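Local coordinates for universal stress protein (Archaeoglobus fulgidus, PDB 3LOQ), which probably serves as a nucleotide-binding stress protein of the universal stress protein A family and holds adenosine monophosphate in one of its two Usp-like halves, at residues K138-G143 with S264-I269; V145-L150 with T273-I278. All blocks are in the same frame, centred on the assembly; numbering follows the deposited sequence.

Contact 1. Residues K138-G143 with S264-I269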
# COMPACT_ATOMS: atom_id res chain seq x y z
N LYS A 138 13.97 0.58 14.92
CA LYS A 138 13.33 -0.67 15.24
C LYS A 138 13.15 -1.50 13.98
O LYS A 138 13.24 -2.72 14.02
CB LYS A 138 11.98 -0.45 15.94
CG LYS A 138 12.10 0.01 17.39
CD LYS A 138 12.75 -1.04 18.25
CE LYS A 138 12.91 -0.56 19.70
NZ LYS A 138 11.59 -0.41 20.37
N LYS A 139 12.87 -0.86 12.85
CA LYS A 139 12.77 -1.61 11.60
C LYS A 139 14.09 -2.35 11.32
O LYS A 139 14.12 -3.52 10.95
CB LYS A 139 12.39 -0.69 10.43
CG LYS A 139 10.91 -0.34 10.35
CD LYS A 139 10.56 0.26 9.00
CE LYS A 139 9.09 0.66 8.91
NZ LYS A 139 8.87 1.97 9.57
N ILE A 140 15.19 -1.66 11.53
CA ILE A 140 16.49 -2.24 11.27
C ILE A 140 16.83 -3.28 12.31
O ILE A 140 17.26 -4.39 11.98
CB ILE A 140 17.57 -1.14 11.19
CG1 ILE A 140 17.34 -0.32 9.92
CG2 ILE A 140 18.96 -1.74 11.24
CD1 ILE A 140 17.77 1.14 10.05
N LEU A 141 16.61 -2.95 13.57
CA LEU A 141 16.95 -3.85 14.66
C LEU A 141 16.15 -5.16 14.62
O LEU A 141 16.69 -6.24 14.90
CB LEU A 141 16.74 -3.17 16.02
CG LEU A 141 17.17 -4.02 17.23
CD1 LEU A 141 18.70 -4.18 17.26
CD2 LEU A 141 16.66 -3.43 18.53
N LEU A 142 14.85 -5.07 14.33
CA LEU A 142 13.96 -6.21 14.59
C LEU A 142 13.36 -6.80 13.33
O LEU A 142 12.75 -7.86 13.36
CB LEU A 142 12.84 -5.83 15.58
CG LEU A 142 13.31 -5.45 16.99
CD1 LEU A 142 12.14 -5.08 17.90
CD2 LEU A 142 14.11 -6.60 17.59
N GLY A 143 13.54 -6.12 12.21
CA GLY A 143 12.97 -6.58 10.96
C GLY A 143 11.67 -5.85 10.66
O GLY A 143 10.97 -5.36 11.56
N SER A 264 19.22 -1.44 -1.26
CA SER A 264 18.86 -2.56 -0.42
C SER A 264 17.70 -2.14 0.46
O SER A 264 17.40 -0.94 0.60
CB SER A 264 20.02 -2.88 0.49
OG SER A 264 20.36 -1.71 1.23
N VAL A 265 17.07 -3.13 1.09
CA VAL A 265 16.10 -2.87 2.14
C VAL A 265 16.67 -1.85 3.14
O VAL A 265 16.01 -0.85 3.45
CB VAL A 265 15.73 -4.17 2.86
CG1 VAL A 265 14.79 -3.88 4.04
CG2 VAL A 265 15.09 -5.13 1.87
N MSE A 266 17.89 -2.09 3.60
CA MSE A 266 18.57 -1.19 4.54
C MSE A 266 18.53 0.24 4.06
O MSE A 266 18.21 1.17 4.81
CB MSE A 266 20.04 -1.59 4.69
CG MSE A 266 20.87 -0.57 5.49
SE MSE A 266 20.18 -0.44 7.32
CE MSE A 266 20.38 -2.31 7.87
N THR A 267 18.90 0.42 2.81
CA THR A 267 19.00 1.73 2.20
C THR A 267 17.61 2.37 2.08
O THR A 267 17.43 3.58 2.22
CB THR A 267 19.65 1.57 0.82
OG1 THR A 267 21.07 1.61 0.99
CG2 THR A 267 19.21 2.64 -0.12
N MSE A 268 16.62 1.55 1.82
CA MSE A 268 15.27 2.07 1.69
C MSE A 268 14.80 2.60 3.04
O MSE A 268 14.27 3.70 3.14
CB MSE A 268 14.34 0.98 1.18
CG MSE A 268 12.97 1.49 0.78
SE MSE A 268 11.74 0.02 0.42
CE MSE A 268 11.13 0.63 -1.34
N ILE A 269 15.04 1.81 4.09
CA ILE A 269 14.61 2.17 5.44
C ILE A 269 15.28 3.44 5.91
O ILE A 269 14.63 4.34 6.45
CB ILE A 269 14.93 1.05 6.45
CG1 ILE A 269 13.98 -0.13 6.24
CG2 ILE A 269 14.79 1.55 7.86
CD1 ILE A 269 14.53 -1.46 6.76
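Ile140, Met266 and Ile269 meet with no ring or other planar side group among them, so faces and edges give way here to aliphatic branches and a selenium. On helix 136-142 Ile140 supplies most of the contact, wedged against Met266 and Ile269. Ile140 reaches across with both arms. Its CD1 lies 3.7 Å from Ile269 CG2, the two side chains sliding past each other in opposite senses. Its CG2 receives Met266 CE at 3.7 Å, while the selenium passes 3.9 Å from Ile140 CG1. Met266, a selenomethionine, starts with CG anti to the backbone N (chi1 171°) and then bends at chi2 and chi3, which brings its methyl against Ile140, the two side chains crossing at about a right angle. An alanine at Ile140 would remove both arms and is likely to leave the Ile269 methyl and the folded Met266 without their partner on helix 136-142, opening a gap between the helices. Lys139 adds just its root, CB to Ile269 CG2 at 4.2 Å; its ammonium leads away to Ala134 O and a salt bridge with Glu275. The short helical pieces run nearly antiparallel, at 157°, with axes 10.5 Å apart. Ser264 is the N-cap of its helix, OG accepting from Thr267 N at 3.0 Å, and Gly143 ends the other with positive phi. Each helix lies within a copy of the G-2X-G-9X-G(S/T) signature known from ATP-binding Usp proteins, and the contact packs the two copies together; AMP is seen in the first half.

Contact 2. Residues V145-L150 with T273-I278. With AMP (adenosine monophosphate), chain C; ACT (acetate ion), chain K.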
# COMPACT_ATOMS: atom_id res chain seq x y z
N VAL A 145 8.59 -6.65 7.85
CA VAL A 145 7.99 -7.39 6.75
C VAL A 145 7.42 -6.44 5.71
O VAL A 145 7.54 -6.69 4.51
CB VAL A 145 6.90 -8.36 7.25
CG1 VAL A 145 6.22 -9.06 6.08
CG2 VAL A 145 7.53 -9.40 8.21
N SER A 146 6.86 -5.32 6.16
CA SER A 146 6.26 -4.38 5.22
C SER A 146 7.33 -3.70 4.38
O SER A 146 7.15 -3.53 3.17
CB SER A 146 5.34 -3.35 5.92
OG SER A 146 6.06 -2.41 6.70
N GLU A 147 8.46 -3.35 4.98
CA GLU A 147 9.55 -2.78 4.18
C GLU A 147 10.15 -3.80 3.19
O GLU A 147 10.44 -3.46 2.05
CB GLU A 147 10.64 -2.16 5.06
CG GLU A 147 10.24 -0.80 5.63
CD GLU A 147 9.98 0.26 4.57
OE1 GLU A 147 10.90 0.51 3.75
OE2 GLU A 147 8.87 0.87 4.56
N GLY A 148 10.32 -5.04 3.64
CA GLY A 148 10.78 -6.10 2.76
C GLY A 148 9.87 -6.25 1.55
O GLY A 148 10.35 -6.24 0.41
N VAL A 149 8.57 -6.38 1.78
CA VAL A 149 7.59 -6.51 0.71
C VAL A 149 7.64 -5.28 -0.21
O VAL A 149 7.67 -5.41 -1.43
CB VAL A 149 6.14 -6.69 1.26
CG1 VAL A 149 5.08 -6.64 0.14
CG2 VAL A 149 6.04 -7.99 2.00
N LEU A 150 7.68 -4.10 0.40
CA LEU A 150 7.70 -2.85 -0.36
C LEU A 150 8.92 -2.80 -1.24
O LEU A 150 8.90 -2.26 -2.34
CB LEU A 150 7.70 -1.65 0.58
CG LEU A 150 6.32 -1.17 1.02
CD1 LEU A 150 6.42 -0.37 2.32
CD2 LEU A 150 5.68 -0.34 -0.08
N THR A 273 12.06 8.19 0.73
CA THR A 273 10.94 9.09 0.95
C THR A 273 9.72 8.30 1.39
O THR A 273 8.94 8.76 2.21
CB THR A 273 10.65 9.85 -0.35
OG1 THR A 273 11.75 10.72 -0.63
CG2 THR A 273 9.38 10.67 -0.26
N SER A 274 9.56 7.11 0.84
CA SER A 274 8.40 6.28 1.12
C SER A 274 8.39 5.76 2.57
O SER A 274 7.33 5.67 3.18
CB SER A 274 8.36 5.09 0.16
OG SER A 274 9.43 4.21 0.42
N GLU A 275 9.55 5.40 3.12
CA GLU A 275 9.55 4.88 4.48
C GLU A 275 9.05 5.97 5.45
O GLU A 275 8.20 5.71 6.30
CB GLU A 275 10.92 4.34 4.92
CG GLU A 275 10.87 3.58 6.27
CD GLU A 275 10.78 4.52 7.48
OE1 GLU A 275 11.19 5.69 7.35
OE2 GLU A 275 10.31 4.08 8.56
N SER A 276 9.58 7.18 5.30
CA SER A 276 9.14 8.29 6.14
C SER A 276 7.66 8.64 5.94
O SER A 276 6.92 8.83 6.90
CB SER A 276 10.01 9.52 5.89
OG SER A 276 11.34 9.24 6.24
N VAL A 277 7.24 8.76 4.69
CA VAL A 277 5.85 9.10 4.41
C VAL A 277 4.93 8.05 5.01
O VAL A 277 4.00 8.36 5.75
CB VAL A 277 5.58 9.25 2.90
CG1 VAL A 277 4.05 9.23 2.59
CG2 VAL A 277 6.22 10.53 2.39
N ILE A 278 5.21 6.79 4.70
CA ILE A 278 4.39 5.69 5.16
C ILE A 278 4.34 5.64 6.69
O ILE A 278 3.28 5.40 7.27
CB ILE A 278 4.92 4.35 4.62
CG1 ILE A 278 4.74 4.28 3.10
CG2 ILE A 278 4.24 3.17 5.31
CD1 ILE A 278 5.44 3.12 2.45
P AMP C . 6.08 -4.69 9.74
O1P AMP C . 6.78 -3.78 8.77
O2P AMP C . 6.74 -6.03 10.00
O3P AMP C . 5.60 -3.98 10.98
O5' AMP C . 4.73 -5.10 8.96
C5' AMP C . 3.76 -5.89 9.64
C4' AMP C . 2.93 -6.57 8.58
O4' AMP C . 3.71 -7.59 7.94
C3' AMP C . 1.78 -7.33 9.19
O3' AMP C . 0.68 -6.46 9.33
C2' AMP C . 1.50 -8.37 8.13
O2' AMP C . 0.73 -7.73 7.12
C1' AMP C . 2.87 -8.68 7.56
N9 AMP C . 3.37 -9.91 8.22
C8 AMP C . 4.29 -9.94 9.21
N7 AMP C . 4.53 -11.22 9.60
C5 AMP C . 3.75 -12.03 8.84
C6 AMP C . 3.51 -13.47 8.73
N6 AMP C . 4.17 -14.34 9.53
N1 AMP C . 2.62 -13.90 7.82
C2 AMP C . 1.96 -13.05 7.02
N3 AMP C . 2.13 -11.72 7.06
C4 AMP C . 3.00 -11.16 7.93
C ACT K . 10.57 6.28 -2.37
O ACT K . 11.43 6.99 -1.79
OXT ACT K . 10.69 5.03 -2.21
CH3 ACT K . 9.48 6.92 -3.21
O HOH W 1 9.49 2.21 2.01
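Glu147 lays its carboxylate against the aliphatic part of Glu275, OE2 reaching CG at 3.8 Å. The chains cross at about a right angle, carboxylate planes 72° apart, their OE2 atoms 5.3 Å from each other. Beside them, Leu150 and Ile278 reach tip to tip, CD1 to CD1 at 3.6 Å, over Ile159. In the next shell a water bridges the helices, donating to Glu147 OE1 and hydrogen-bonded to Ser274 OG. Glu275 is held by Lys136 and Arg279 at OE1 and by Lys139 at OE2, probably easing the approach of the two acids. Farther out, each helix offers its N terminus to an anion. Val145 N hydrogen-bonds O2P of adenosine monophosphate, and Ser146 grips O1P twice, through its backbone N at 3.0 Å and OG at 2.6 Å. With chi1 at 71°, OG sits between backbone N and carbonyl carbon, on the phosphate side. Ser144 OG accepts from Glu147 N and also bonds the nucleotide. An acetate, probably from the crystallisation liquor, takes weak bonds from Thr273 N and Ser274 N. This is the Usp phosphate site at a helix N terminus, occupied by AMP in one half; acetate probably marks its equivalent in the other.

From the N terminus, the chain passes helix 136-142 and, after the turn at Ser144, helix 145-152; only after strand 157-160 and most of the second half do helices 265-271 and 273-280 follow, joined at Ser272. Contact 1 thus closes a loop of 120 residues and contact 2 one of 122, and since their segments alternate, the loops cross instead of nesting. The centres of the two contacts lie about 9 Å apart. Met268 SE of contact 1 packs on Glu147 of contact 2, as does the Lys139 chain. Together they tie matching helix pairs of both Usp halves, whose strands join into one sheet through the antiparallel pair 157-160 and 285-288.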